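Local coordinates for putative spindle pole body component alp6 protein (Chaetomium thermophilum, PDB 6L7R), which probably binds gamma-tubulin and microtubule minus ends as a GCP3 member of the TUBGCP family, represented here by an N-terminal helical portion, at residues 15-20 with 37-42; 63-68 with 77-82; 57-62 with 98-103. All blocks are in the same frame, centred on the assembly; numbering follows the deposited sequence.

Interaction 1: residues 15-20 with 37-42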
ATOM      1  N   SER A  15       0.808  10.365   6.443  1.00 25.56           N
ATOM      2  CA  SER A  15      -0.617  10.069   6.445  1.00 27.09           C
ATOM      3  C   SER A  15      -0.879   8.647   6.911  1.00 24.81           C
ATOM      4  O   SER A  15      -1.776   8.408   7.730  1.00 27.06           O
ATOM      5  CB  SER A  15      -1.197  10.296   5.047  1.00 28.61           C
ATOM      6  OG  SER A  15      -1.197  11.675   4.745  1.00 32.88           O
ATOM      7  N   LEU A  16      -0.112   7.687   6.381  1.00 22.38           N
ATOM      8  CA  LEU A  16      -0.256   6.290   6.778  1.00 22.54           C
ATOM      9  C   LEU A  16      -0.086   6.128   8.280  1.00 25.00           C
ATOM     10  O   LEU A  16      -0.872   5.446   8.939  1.00 25.18           O
ATOM     11  CB  LEU A  16       0.783   5.423   6.063  1.00 27.39           C
ATOM     12  CG  LEU A  16       0.536   4.562   4.826  1.00 37.98           C
ATOM     13  CD1 LEU A  16       1.687   3.556   4.734  1.00 29.93           C
ATOM     14  CD2 LEU A  16      -0.826   3.857   4.839  1.00 28.79           C
ATOM     15  N   ILE A  17       0.976   6.720   8.835  1.00 23.69           N
ATOM     16  CA  ILE A  17       1.246   6.525  10.253  1.00 24.88           C
ATOM     17  C   ILE A  17       0.078   7.015  11.094  1.00 26.88           C
ATOM     18  O   ILE A  17      -0.357   6.335  12.032  1.00 33.55           O
ATOM     19  CB  ILE A  17       2.564   7.220  10.636  1.00 22.86           C
ATOM     20  CG1 ILE A  17       3.725   6.512   9.930  1.00 25.90           C
ATOM     21  CG2 ILE A  17       2.732   7.223  12.148  1.00 31.08           C
ATOM     22  CD1 ILE A  17       5.086   7.182  10.140  1.00 29.63           C
ATOM     23  N   GLY A  18      -0.463   8.193  10.766  1.00 27.42           N
ATOM     24  CA  GLY A  18      -1.578   8.711  11.535  1.00 30.98           C
ATOM     25  C   GLY A  18      -2.827   7.864  11.385  1.00 35.04           C
ATOM     26  O   GLY A  18      -3.598   7.714  12.336  1.00 36.98           O
ATOM     27  N   HIS A  19      -3.023   7.276  10.207  1.00 26.38           N
ATOM     28  CA  HIS A  19      -4.219   6.480   9.950  1.00 25.67           C
ATOM     29  C   HIS A  19      -4.132   5.095  10.584  1.00 28.23           C
ATOM     30  O   HIS A  19      -5.143   4.573  11.066  1.00 35.14           O
ATOM     31  CB  HIS A  19      -4.439   6.361   8.438  1.00 24.02           C
ATOM     32  CG  HIS A  19      -5.764   5.766   8.060  1.00 28.14           C
ATOM     33  ND1 HIS A  19      -6.968   6.335   8.420  1.00 34.72           N
ATOM     34  CD2 HIS A  19      -6.072   4.666   7.333  1.00 29.40           C
ATOM     35  CE1 HIS A  19      -7.960   5.606   7.939  1.00 36.65           C
ATOM     36  NE2 HIS A  19      -7.444   4.586   7.276  1.00 31.90           N
ATOM     37  N   LEU A  20      -2.951   4.470  10.575  1.00 26.24           N
ATOM     38  CA  LEU A  20      -2.818   3.090  11.030  1.00 25.62           C
ATOM     39  C   LEU A  20      -2.274   2.947  12.448  1.00 26.52           C
ATOM     40  O   LEU A  20      -2.389   1.858  13.024  1.00 26.58           O
ATOM     41  CB  LEU A  20      -1.912   2.300  10.082  1.00 27.00           C
ATOM     42  CG  LEU A  20      -2.408   2.242   8.635  1.00 32.12           C
ATOM     43  CD1 LEU A  20      -1.564   1.277   7.826  1.00 30.48           C
ATOM     44  CD2 LEU A  20      -3.867   1.827   8.619  1.00 39.48           C
ATOM     45  N   ALA A  37       9.659   7.473  15.795  1.00 22.59           N
ATOM     46  CA  ALA A  37      10.172   6.106  15.801  1.00 21.49           C
ATOM     47  C   ALA A  37       9.525   5.279  14.696  1.00 25.58           C
ATOM     48  O   ALA A  37      10.186   4.456  14.043  1.00 26.18           O
ATOM     49  CB  ALA A  37       9.919   5.462  17.168  1.00 21.67           C
ATOM     50  N   VAL A  38       8.228   5.476  14.484  1.00 20.83           N
ATOM     51  CA  VAL A  38       7.543   4.741  13.428  1.00 25.15           C
ATOM     52  C   VAL A  38       8.036   5.214  12.070  1.00 26.85           C
ATOM     53  O   VAL A  38       8.289   4.406  11.170  1.00 23.51           O
ATOM     54  CB  VAL A  38       6.018   4.899  13.567  1.00 26.17           C
ATOM     55  CG1 VAL A  38       5.315   4.202  12.421  1.00 23.33           C
ATOM     56  CG2 VAL A  38       5.550   4.314  14.882  1.00 25.96           C
ATOM     57  N   PHE A  39       8.209   6.527  11.917  1.00 23.79           N
ATOM     58  CA  PHE A  39       8.675   7.076  10.650  1.00 27.36           C
ATOM     59  C   PHE A  39      10.029   6.488  10.271  1.00 29.38           C
ATOM     60  O   PHE A  39      10.260   6.124   9.110  1.00 23.64           O
ATOM     61  CB  PHE A  39       8.753   8.600  10.746  1.00 20.39           C
ATOM     62  CG  PHE A  39       9.098   9.265   9.448  1.00 29.12           C
ATOM     63  CD1 PHE A  39      10.419   9.579   9.139  1.00 35.64           C
ATOM     64  CD2 PHE A  39       8.105   9.559   8.527  1.00 28.38           C
ATOM     65  CE1 PHE A  39      10.748  10.191   7.925  1.00 31.77           C
ATOM     66  CE2 PHE A  39       8.422  10.176   7.310  1.00 33.73           C
ATOM     67  CZ  PHE A  39       9.748  10.489   7.014  1.00 32.74           C
ATOM     68  N   ASP A  40      10.931   6.384  11.250  1.00 27.05           N
ATOM     69  CA  ASP A  40      12.268   5.860  11.002  1.00 25.07           C
ATOM     70  C   ASP A  40      12.214   4.390  10.623  1.00 28.17           C
ATOM     71  O   ASP A  40      12.972   3.935   9.755  1.00 27.18           O
ATOM     72  CB  ASP A  40      13.143   6.064  12.243  1.00 26.86           C
ATOM     73  CG  ASP A  40      13.551   7.516  12.438  1.00 46.89           C
ATOM     74  OD1 ASP A  40      12.933   8.409  11.809  1.00 46.93           O
ATOM     75  OD2 ASP A  40      14.484   7.762  13.230  1.00 50.34           O
ATOM     76  N   LEU A  41      11.322   3.630  11.262  1.00 27.39           N
ATOM     77  CA  LEU A  41      11.121   2.238  10.880  1.00 27.14           C
ATOM     78  C   LEU A  41      10.615   2.131   9.447  1.00 22.41           C
ATOM     79  O   LEU A  41      11.109   1.315   8.662  1.00 26.75           O
ATOM     80  CB  LEU A  41      10.139   1.563  11.827  1.00 21.66           C
ATOM     81  CG  LEU A  41       9.791   0.133  11.420  1.00 27.75           C
ATOM     82  CD1 LEU A  41      11.000  -0.772  11.587  1.00 33.75           C
ATOM     83  CD2 LEU A  41       8.611  -0.375  12.227  1.00 27.37           C
ATOM     84  N   VAL A  42       9.622   2.943   9.090  1.00 24.97           N
ATOM     85  CA  VAL A  42       9.084   2.865   7.731  1.00 25.88           C
ATOM     86  C   VAL A  42      10.184   3.158   6.723  1.00 31.60           C
ATOM     87  O   VAL A  42      10.343   2.445   5.725  1.00 27.29           O
ATOM     88  CB  VAL A  42       7.891   3.822   7.557  1.00 23.02           C
ATOM     89  CG1 VAL A  42       7.432   3.840   6.082  1.00 23.30           C
ATOM     90  CG2 VAL A  42       6.740   3.415   8.463  1.00 25.92           C
TER
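I17 of helix 6-20 meets V38, F39 and V42 of helix 29-47 by van der Waals contact. V38 CG1 lies 3.8 Å from I17 CG1, and about as near to I17 CD1, and the two side chains run past each other in opposite directions. I17 CD1 also lies 4.0 Å from F39 CB, where it sits at the edge of the ring, near the ring plane, and it touches V42 CG2 more loosely at 4.4 Å. A second kind of contact is with the backbone. With CG1 anti to its own carbonyl carbon (chi1 -66°) and the chain extended beyond it, I17 delivers CD1 to within 3.6 Å of F39 CA. The two successive helices of the N-terminal part cross obliquely, their segment axes 10.5 Å apart at closest approach and inclined at 122°. F39 carries the packing further along helix 6-20, onto N10, I13 and D14, while V38 also packs on an apolar side chain of the partner protein. An alanine here lacks CG1, CG2 and CD1, and would probably leave a gap between helix 6-20 and the surface of V38, F39 and V42. Because no hydrogen bond crosses between the segments, the pair is probably held by shape fit and by burial of apolar surface.

Interaction 2: residues 63-68 with 77-82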
ATOM      1  N   LEU A  63      -0.459 -15.064  -9.544  1.00 47.17           N
ATOM      2  CA  LEU A  63      -0.403 -15.416  -8.130  1.00 48.08           C
ATOM      3  C   LEU A  63      -1.760 -15.227  -7.468  1.00 45.95           C
ATOM      4  O   LEU A  63      -2.177 -16.048  -6.643  1.00 51.33           O
ATOM      5  CB  LEU A  63       0.656 -14.576  -7.414  1.00 53.40           C
ATOM      6  CG  LEU A  63       2.132 -14.942  -7.593  1.00 57.10           C
ATOM      7  CD1 LEU A  63       3.018 -13.867  -6.993  1.00 54.24           C
ATOM      8  CD2 LEU A  63       2.426 -16.283  -6.956  1.00 54.24           C
ATOM      9  N   ILE A  64      -2.464 -14.147  -7.820  1.00 42.46           N
ATOM     10  CA  ILE A  64      -3.769 -13.885  -7.221  1.00 42.21           C
ATOM     11  C   ILE A  64      -4.785 -14.928  -7.671  1.00 42.56           C
ATOM     12  O   ILE A  64      -5.565 -15.442  -6.861  1.00 46.56           O
ATOM     13  CB  ILE A  64      -4.235 -12.458  -7.557  1.00 38.78           C
ATOM     14  CG1 ILE A  64      -3.368 -11.424  -6.830  1.00 39.24           C
ATOM     15  CG2 ILE A  64      -5.705 -12.280  -7.204  1.00 42.16           C
ATOM     16  CD1 ILE A  64      -3.617  -9.995  -7.277  1.00 39.29           C
ATOM     17  N   LYS A  65      -4.790 -15.266  -8.962  1.00 42.47           N
ATOM     18  CA  LYS A  65      -5.750 -16.249  -9.451  1.00 51.71           C
ATOM     19  C   LYS A  65      -5.554 -17.597  -8.765  1.00 56.18           C
ATOM     20  O   LYS A  65      -6.514 -18.202  -8.276  1.00 53.59           O
ATOM     21  CB  LYS A  65      -5.635 -16.394 -10.970  1.00 58.02           C
ATOM     22  CG  LYS A  65      -6.961 -16.687 -11.665  1.00 69.19           C
ATOM     23  CD  LYS A  65      -6.763 -17.116 -13.114  1.00 73.09           C
ATOM     24  CE  LYS A  65      -5.818 -16.173 -13.854  1.00 76.24           C
ATOM     25  NZ  LYS A  65      -6.309 -14.763 -13.908  1.00 75.03           N
ATOM     26  N   ARG A  66      -4.312 -18.085  -8.713  1.00 56.73           N
ATOM     27  CA  ARG A  66      -4.087 -19.396  -8.110  1.00 66.45           C
ATOM     28  C   ARG A  66      -4.381 -19.376  -6.618  1.00 71.19           C
ATOM     29  O   ARG A  66      -4.834 -20.382  -6.060  1.00 73.48           O
ATOM     30  CB  ARG A  66      -2.659 -19.872  -8.377  1.00 64.73           C
ATOM     31  CG  ARG A  66      -2.504 -20.660  -9.673  1.00 73.94           C
ATOM     32  CD  ARG A  66      -3.659 -21.644  -9.882  1.00 81.16           C
ATOM     33  NE  ARG A  66      -3.367 -22.640 -10.913  1.00 86.67           N
ATOM     34  CZ  ARG A  66      -4.025 -22.755 -12.063  1.00 84.05           C
ATOM     35  NH1 ARG A  66      -5.026 -21.933 -12.346  1.00 86.08           N
ATOM     36  NH2 ARG A  66      -3.679 -23.693 -12.934  1.00 84.02           N
ATOM     37  N   ARG A  67      -4.145 -18.241  -5.962  1.00 67.88           N
ATOM     38  CA  ARG A  67      -4.579 -18.080  -4.578  1.00 64.37           C
ATOM     39  C   ARG A  67      -6.098 -18.192  -4.469  1.00 57.51           C
ATOM     40  O   ARG A  67      -6.615 -18.902  -3.601  1.00 53.35           O
ATOM     41  CB  ARG A  67      -4.077 -16.741  -4.037  1.00 62.94           C
ATOM     42  CG  ARG A  67      -4.809 -16.220  -2.819  1.00 64.72           C
ATOM     43  CD  ARG A  67      -4.021 -16.440  -1.552  1.00 71.06           C
ATOM     44  NE  ARG A  67      -4.647 -15.788  -0.405  1.00 73.24           N
ATOM     45  CZ  ARG A  67      -4.255 -15.959   0.852  1.00 72.17           C
ATOM     46  NH1 ARG A  67      -3.236 -16.761   1.126  1.00 73.42           N
ATOM     47  NH2 ARG A  67      -4.881 -15.331   1.836  1.00 70.20           N
ATOM     48  N   LEU A  68      -6.827 -17.531  -5.376  1.00 52.07           N
ATOM     49  CA  LEU A  68      -8.288 -17.492  -5.322  1.00 51.81           C
ATOM     50  C   LEU A  68      -8.961 -18.815  -5.678  1.00 64.75           C
ATOM     51  O   LEU A  68     -10.171 -18.942  -5.464  1.00 69.80           O
ATOM     52  CB  LEU A  68      -8.837 -16.402  -6.246  1.00 44.06           C
ATOM     53  CG  LEU A  68      -8.677 -14.957  -5.775  1.00 46.92           C
ATOM     54  CD1 LEU A  68      -9.273 -13.994  -6.790  1.00 47.43           C
ATOM     55  CD2 LEU A  68      -9.302 -14.758  -4.403  1.00 45.73           C
ATOM     56  N   LEU A  77     -13.652 -15.780 -11.189  1.00 48.19           N
ATOM     57  CA  LEU A  77     -14.061 -15.153 -12.446  1.00 43.56           C
ATOM     58  C   LEU A  77     -14.205 -13.643 -12.279  1.00 50.86           C
ATOM     59  O   LEU A  77     -13.763 -12.865 -13.137  1.00 46.33           O
ATOM     60  CB  LEU A  77     -15.371 -15.775 -12.945  1.00 52.28           C
ATOM     61  CG  LEU A  77     -16.097 -15.137 -14.142  1.00 51.17           C
ATOM     62  CD1 LEU A  77     -15.157 -14.952 -15.324  1.00 45.50           C
ATOM     63  CD2 LEU A  77     -17.334 -15.954 -14.570  1.00 49.68           C
ATOM     64  N   ARG A  78     -14.804 -13.208 -11.168  1.00 51.48           N
ATOM     65  CA  ARG A  78     -14.968 -11.780 -10.931  1.00 44.81           C
ATOM     66  C   ARG A  78     -13.621 -11.066 -10.885  1.00 43.71           C
ATOM     67  O   ARG A  78     -13.470  -9.977 -11.448  1.00 39.07           O
ATOM     68  CB  ARG A  78     -15.750 -11.553  -9.639  1.00 49.70           C
ATOM     69  CG  ARG A  78     -15.943 -10.087  -9.293  1.00 54.80           C
ATOM     70  CD  ARG A  78     -17.266  -9.835  -8.572  1.00 64.18           C
ATOM     71  NE  ARG A  78     -17.373 -10.534  -7.292  1.00 69.80           N
ATOM     72  CZ  ARG A  78     -17.188  -9.970  -6.100  1.00 60.67           C
ATOM     73  NH1 ARG A  78     -16.876  -8.684  -6.005  1.00 46.37           N
ATOM     74  NH2 ARG A  78     -17.324 -10.695  -4.996  1.00 60.20           N
ATOM     75  N   PHE A  79     -12.622 -11.665 -10.230  1.00 46.71           N
ATOM     76  CA  PHE A  79     -11.303 -11.043 -10.232  1.00 41.11           C
ATOM     77  C   PHE A  79     -10.746 -10.945 -11.645  1.00 40.98           C
ATOM     78  O   PHE A  79     -10.145  -9.928 -12.013  1.00 35.88           O
ATOM     79  CB  PHE A  79     -10.313 -11.808  -9.360  1.00 44.90           C
ATOM     80  CG  PHE A  79      -8.886 -11.464  -9.682  1.00 42.71           C
ATOM     81  CD1 PHE A  79      -8.335 -10.274  -9.225  1.00 41.75           C
ATOM     82  CD2 PHE A  79      -8.123 -12.287 -10.500  1.00 44.20           C
ATOM     83  CE1 PHE A  79      -7.029  -9.923  -9.547  1.00 37.02           C
ATOM     84  CE2 PHE A  79      -6.827 -11.945 -10.836  1.00 40.16           C
ATOM     85  CZ  PHE A  79      -6.272 -10.767 -10.353  1.00 38.25           C
ATOM     86  N   SER A  80     -10.901 -12.009 -12.434  1.00 39.00           N
ATOM     87  CA  SER A  80     -10.370 -12.014 -13.793  1.00 43.92           C
ATOM     88  C   SER A  80     -10.989 -10.901 -14.632  1.00 43.49           C
ATOM     89  O   SER A  80     -10.295 -10.238 -15.414  1.00 41.26           O
ATOM     90  CB  SER A  80     -10.611 -13.379 -14.430  1.00 53.82           C
ATOM     91  OG  SER A  80      -9.955 -13.472 -15.676  1.00 63.83           O
ATOM     92  N   ASN A  81     -12.292 -10.668 -14.477  1.00 45.41           N
ATOM     93  CA  ASN A  81     -12.916  -9.564 -15.199  1.00 42.01           C
ATOM     94  C   ASN A  81     -12.434  -8.215 -14.665  1.00 37.29           C
ATOM     95  O   ASN A  81     -12.207  -7.278 -15.440  1.00 34.25           O
ATOM     96  CB  ASN A  81     -14.438  -9.681 -15.114  1.00 41.46           C
ATOM     97  CG  ASN A  81     -14.970 -10.919 -15.830  1.00 49.54           C
ATOM     98  OD1 ASN A  81     -14.281 -11.509 -16.666  1.00 48.34           O
ATOM     99  ND2 ASN A  81     -16.196 -11.321 -15.500  1.00 45.67           N
ATOM    100  N   LEU A  82     -12.268  -8.096 -13.346  1.00 33.38           N
ATOM    101  CA  LEU A  82     -11.732  -6.855 -12.787  1.00 29.44           C
ATOM    102  C   LEU A  82     -10.319  -6.576 -13.298  1.00 33.65           C
ATOM    103  O   LEU A  82      -9.993  -5.435 -13.662  1.00 30.31           O
ATOM    104  CB  LEU A  82     -11.744  -6.916 -11.258  1.00 30.63           C
ATOM    105  CG  LEU A  82     -13.103  -6.830 -10.564  1.00 42.06           C
ATOM    106  CD1 LEU A  82     -13.026  -7.304  -9.114  1.00 33.61           C
ATOM    107  CD2 LEU A  82     -13.626  -5.413 -10.629  1.00 37.17           C
TER
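F79 points its ring at I64 because CG stands anti to the backbone N (chi1 162°), while on I64 it is the CG2 branch that holds the same position relative to its own backbone N. The methyl therefore lands over the centre of the ring, 3.6 Å from I64 CG2 to the F79 centroid and only 14° off the normal, a CH-pi contact. The I64 and F79 side chains cross at about a right angle. I64 CD1 extends past the ring, 4.1 Å from F79 CE1. These helices, 59-70 and 76-88, are joined by a short connection into an antiparallel helical hairpin, their segment axes 10.3 Å apart and inclined at 165°. One turn along, L68 adds its own methyl at the root of the aromatic side chain, with L68 CD1 3.5 Å from F79 CB. At the rim of the ring, K65 brings NZ near the ring plane, 4.2 Å from F79 CE2, and also close to S80 without a hydrogen bond across the helices. I64 and L68 each touch an apolar side chain of the partner protein as well, whereas R78, outside the contact between the two helices, forms a salt bridge through NH1 with an acidic side chain of that other chain.

Interaction 3: residues 57-62 with 98-103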
ATOM      1  N   VAL A  57       2.965  -6.956 -15.858  1.00 75.37           N
ATOM      2  CA  VAL A  57       3.229  -8.378 -16.033  1.00 74.33           C
ATOM      3  C   VAL A  57       2.060  -9.182 -15.459  1.00 73.40           C
ATOM      4  O   VAL A  57       1.345  -8.708 -14.575  1.00 70.51           O
ATOM      5  CB  VAL A  57       4.577  -8.775 -15.379  1.00 68.90           C
ATOM      6  CG1 VAL A  57       4.459  -8.777 -13.867  1.00 69.84           C
ATOM      7  CG2 VAL A  57       5.073 -10.126 -15.900  1.00 65.21           C
ATOM      8  N   ASN A  58       1.849 -10.389 -15.985  1.00 71.03           N
ATOM      9  CA  ASN A  58       0.821 -11.289 -15.476  1.00 70.42           C
ATOM     10  C   ASN A  58       1.258 -12.041 -14.222  1.00 68.15           C
ATOM     11  O   ASN A  58       0.557 -12.966 -13.800  1.00 69.52           O
ATOM     12  CB  ASN A  58       0.413 -12.290 -16.562  1.00 74.90           C
ATOM     13  CG  ASN A  58      -0.560 -11.701 -17.571  1.00 72.59           C
ATOM     14  OD1 ASN A  58      -0.876 -10.511 -17.531  1.00 73.59           O
ATOM     15  ND2 ASN A  58      -1.039 -12.536 -18.484  1.00 68.07           N
ATOM     16  N   HIS A  59       2.382 -11.660 -13.612  1.00 64.65           N
ATOM     17  CA  HIS A  59       2.934 -12.438 -12.505  1.00 60.25           C
ATOM     18  C   HIS A  59       2.082 -12.304 -11.248  1.00 56.16           C
ATOM     19  O   HIS A  59       1.715 -13.309 -10.627  1.00 54.37           O
ATOM     20  CB  HIS A  59       4.375 -12.006 -12.231  1.00 56.94           C
ATOM     21  CG  HIS A  59       5.014 -12.725 -11.086  1.00 61.35           C
ATOM     22  ND1 HIS A  59       5.231 -12.129  -9.861  1.00 68.35           N
ATOM     23  CD2 HIS A  59       5.483 -13.991 -10.977  1.00 64.38           C
ATOM     24  CE1 HIS A  59       5.805 -12.997  -9.047  1.00 67.70           C
ATOM     25  NE2 HIS A  59       5.969 -14.134  -9.700  1.00 66.98           N
ATOM     26  N   ALA A  60       1.767 -11.071 -10.849  1.00 51.01           N
ATOM     27  CA  ALA A  60       0.941 -10.877  -9.660  1.00 48.90           C
ATOM     28  C   ALA A  60      -0.476 -11.385  -9.883  1.00 45.36           C
ATOM     29  O   ALA A  60      -1.079 -11.979  -8.981  1.00 47.15           O
ATOM     30  CB  ALA A  60       0.916  -9.401  -9.265  1.00 47.70           C
ATOM     31  N   SER A  61      -1.023 -11.162 -11.078  1.00 48.26           N
ATOM     32  CA  SER A  61      -2.370 -11.630 -11.371  1.00 49.01           C
ATOM     33  C   SER A  61      -2.439 -13.150 -11.412  1.00 48.40           C
ATOM     34  O   SER A  61      -3.464 -13.734 -11.038  1.00 47.19           O
ATOM     35  CB  SER A  61      -2.848 -11.025 -12.689  1.00 56.66           C
ATOM     36  OG  SER A  61      -1.944 -11.317 -13.738  1.00 63.03           O
ATOM     37  N   ASP A  62      -1.369 -13.809 -11.865  1.00 50.72           N
ATOM     38  CA  ASP A  62      -1.333 -15.268 -11.817  1.00 49.77           C
ATOM     39  C   ASP A  62      -1.231 -15.766 -10.381  1.00 49.21           C
ATOM     40  O   ASP A  62      -1.842 -16.781 -10.025  1.00 46.94           O
ATOM     41  CB  ASP A  62      -0.168 -15.794 -12.652  1.00 56.58           C
ATOM     42  CG  ASP A  62      -0.526 -15.954 -14.110  1.00 67.48           C
ATOM     43  OD1 ASP A  62       0.225 -15.448 -14.968  1.00 70.47           O
ATOM     44  OD2 ASP A  62      -1.561 -16.593 -14.401  1.00 73.30           O
ATOM     45  N   ILE A  98       1.006  -2.670  -7.874  1.00 27.85           N
ATOM     46  CA  ILE A  98      -0.150  -2.530  -6.999  1.00 26.37           C
ATOM     47  C   ILE A  98      -0.806  -3.888  -6.777  1.00 24.74           C
ATOM     48  O   ILE A  98      -1.179  -4.236  -5.650  1.00 27.19           O
ATOM     49  CB  ILE A  98      -1.133  -1.488  -7.559  1.00 28.89           C
ATOM     50  CG1 ILE A  98      -0.368  -0.196  -7.883  1.00 35.86           C
ATOM     51  CG2 ILE A  98      -2.219  -1.232  -6.534  1.00 27.52           C
ATOM     52  CD1 ILE A  98      -1.081   0.790  -8.800  1.00 34.20           C
ATOM     53  N   LEU A  99      -0.909  -4.695  -7.831  1.00 26.74           N
ATOM     54  CA  LEU A  99      -1.469  -6.032  -7.668  1.00 29.86           C
ATOM     55  C   LEU A  99      -0.559  -6.907  -6.817  1.00 28.27           C
ATOM     56  O   LEU A  99      -1.040  -7.740  -6.037  1.00 32.37           O
ATOM     57  CB  LEU A  99      -1.720  -6.671  -9.032  1.00 26.22           C
ATOM     58  CG  LEU A  99      -2.918  -6.103  -9.789  1.00 34.92           C
ATOM     59  CD1 LEU A  99      -2.972  -6.737 -11.147  1.00 40.49           C
ATOM     60  CD2 LEU A  99      -4.215  -6.385  -9.035  1.00 36.44           C
ATOM     61  N   TYR A 100       0.758  -6.743  -6.958  1.00 28.72           N
ATOM     62  CA  TYR A 100       1.676  -7.462  -6.083  1.00 30.95           C
ATOM     63  C   TYR A 100       1.428  -7.099  -4.625  1.00 26.04           C
ATOM     64  O   TYR A 100       1.390  -7.977  -3.753  1.00 28.64           O
ATOM     65  CB  TYR A 100       3.123  -7.164  -6.468  1.00 28.93           C
ATOM     66  CG  TYR A 100       4.097  -8.138  -5.845  1.00 38.63           C
ATOM     67  CD1 TYR A 100       4.300  -9.391  -6.407  1.00 41.14           C
ATOM     68  CD2 TYR A 100       4.800  -7.817  -4.691  1.00 38.28           C
ATOM     69  CE1 TYR A 100       5.169 -10.292  -5.850  1.00 42.16           C
ATOM     70  CE2 TYR A 100       5.679  -8.725  -4.124  1.00 40.15           C
ATOM     71  CZ  TYR A 100       5.861  -9.956  -4.712  1.00 44.41           C
ATOM     72  OH  TYR A 100       6.732 -10.872  -4.168  1.00 46.37           O
ATOM     73  N   LEU A 101       1.225  -5.808  -4.351  1.00 27.49           N
ATOM     74  CA  LEU A 101       0.925  -5.371  -2.992  1.00 29.53           C
ATOM     75  C   LEU A 101      -0.319  -6.068  -2.461  1.00 30.40           C
ATOM     76  O   LEU A 101      -0.312  -6.612  -1.352  1.00 27.44           O
ATOM     77  CB  LEU A 101       0.741  -3.852  -2.951  1.00 24.61           C
ATOM     78  CG  LEU A 101       0.131  -3.355  -1.638  1.00 31.20           C
ATOM     79  CD1 LEU A 101       1.170  -3.440  -0.521  1.00 33.44           C
ATOM     80  CD2 LEU A 101      -0.429  -1.951  -1.764  1.00 33.58           C
ATOM     81  N   LEU A 102      -1.405  -6.062  -3.242  1.00 26.71           N
ATOM     82  CA  LEU A 102      -2.622  -6.730  -2.794  1.00 21.31           C
ATOM     83  C   LEU A 102      -2.385  -8.214  -2.531  1.00 30.92           C
ATOM     84  O   LEU A 102      -2.836  -8.750  -1.510  1.00 35.86           O
ATOM     85  CB  LEU A 102      -3.743  -6.537  -3.820  1.00 22.33           C
ATOM     86  CG  LEU A 102      -4.149  -5.084  -4.071  1.00 29.27           C
ATOM     87  CD1 LEU A 102      -5.386  -5.013  -4.964  1.00 29.72           C
ATOM     88  CD2 LEU A 102      -4.424  -4.363  -2.770  1.00 27.01           C
ATOM     89  N   HIS A 103      -1.670  -8.898  -3.430  1.00 26.60           N
ATOM     90  CA  HIS A 103      -1.388 -10.314  -3.201  1.00 31.38           C
ATOM     91  C   HIS A 103      -0.662 -10.525  -1.877  1.00 28.35           C
ATOM     92  O   HIS A 103      -0.957 -11.476  -1.141  1.00 32.09           O
ATOM     93  CB  HIS A 103      -0.561 -10.884  -4.348  1.00 33.56           C
ATOM     94  CG  HIS A 103       0.071 -12.205  -4.031  1.00 39.72           C
ATOM     95  ND1 HIS A 103      -0.631 -13.392  -4.046  1.00 48.49           N
ATOM     96  CD2 HIS A 103       1.339 -12.523  -3.676  1.00 42.05           C
ATOM     97  CE1 HIS A 103       0.179 -14.386  -3.723  1.00 46.21           C
ATOM     98  NE2 HIS A 103       1.381 -13.884  -3.493  1.00 46.70           N
TER
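A60 pushes its methyl against the backbone of helix 95-105 at L99 and Y100, and this close approach closes an up-down-up three-helix bundle made with helices 59-70 and 76-88. The CA atoms of A60 and Y100 are only 5.0 Å apart, a proximity that the small alanine side chain permits. A60 CB heads for the link between the two residues, at 3.5 Å from Y100 N, and its neighbour on the other side of that peptide is L99 CB at 3.8 Å. L99 touches A60 through this CB; beyond it CG, anti to the carbonyl carbon (chi1 -74°), carries the branches on toward Y83 of helix 76-88 and I64, and so ties all three helices together. Y100, by contrast, has its ring alongside A60, with the methyl at the ring edge and near its plane.

Further out, the Y100 ring meets H59. The two rings lie edge to edge, their planes inclined by roughly 17°, and neither covers the other's face, so this is a side-by-side contact and not a stack; H59 CE1 is 4.2 Å from Y100 CE1. I53 of the preceding loop packs against both side chains. Y100 also packs on an acidic side chain of the partner protein. At the start of helix 59-70, N58 OD1 is hydrogen-bonded to Y83 OH, a second link to helix 76-88. The carbonyl of N58 has two donors, receiving D62 N at 2.9 Å and, weakly, S61 OG at 3.0 Å.

Interactions 2 and 3 form one continuous core, their centres 10 Å apart, because both draw on helix 59-70. The two touch at several points: I64 CD1 lies 3.6 Å from L99 O, and F79 CE2 lies 3.8 Å from S61 O. Interaction 1 stands apart on the opposite side of the chain's centre. Its centre is 31 Å from that of interaction 2 and 25 Å from that of interaction 3, and the nearest atoms of interactions 1 and 3 are still about 9 Å apart. The chain thus divides into an N-terminal pair of crossing helices and a C-terminal three-helix bundle, and the partner protein touches residues in all three contact regions.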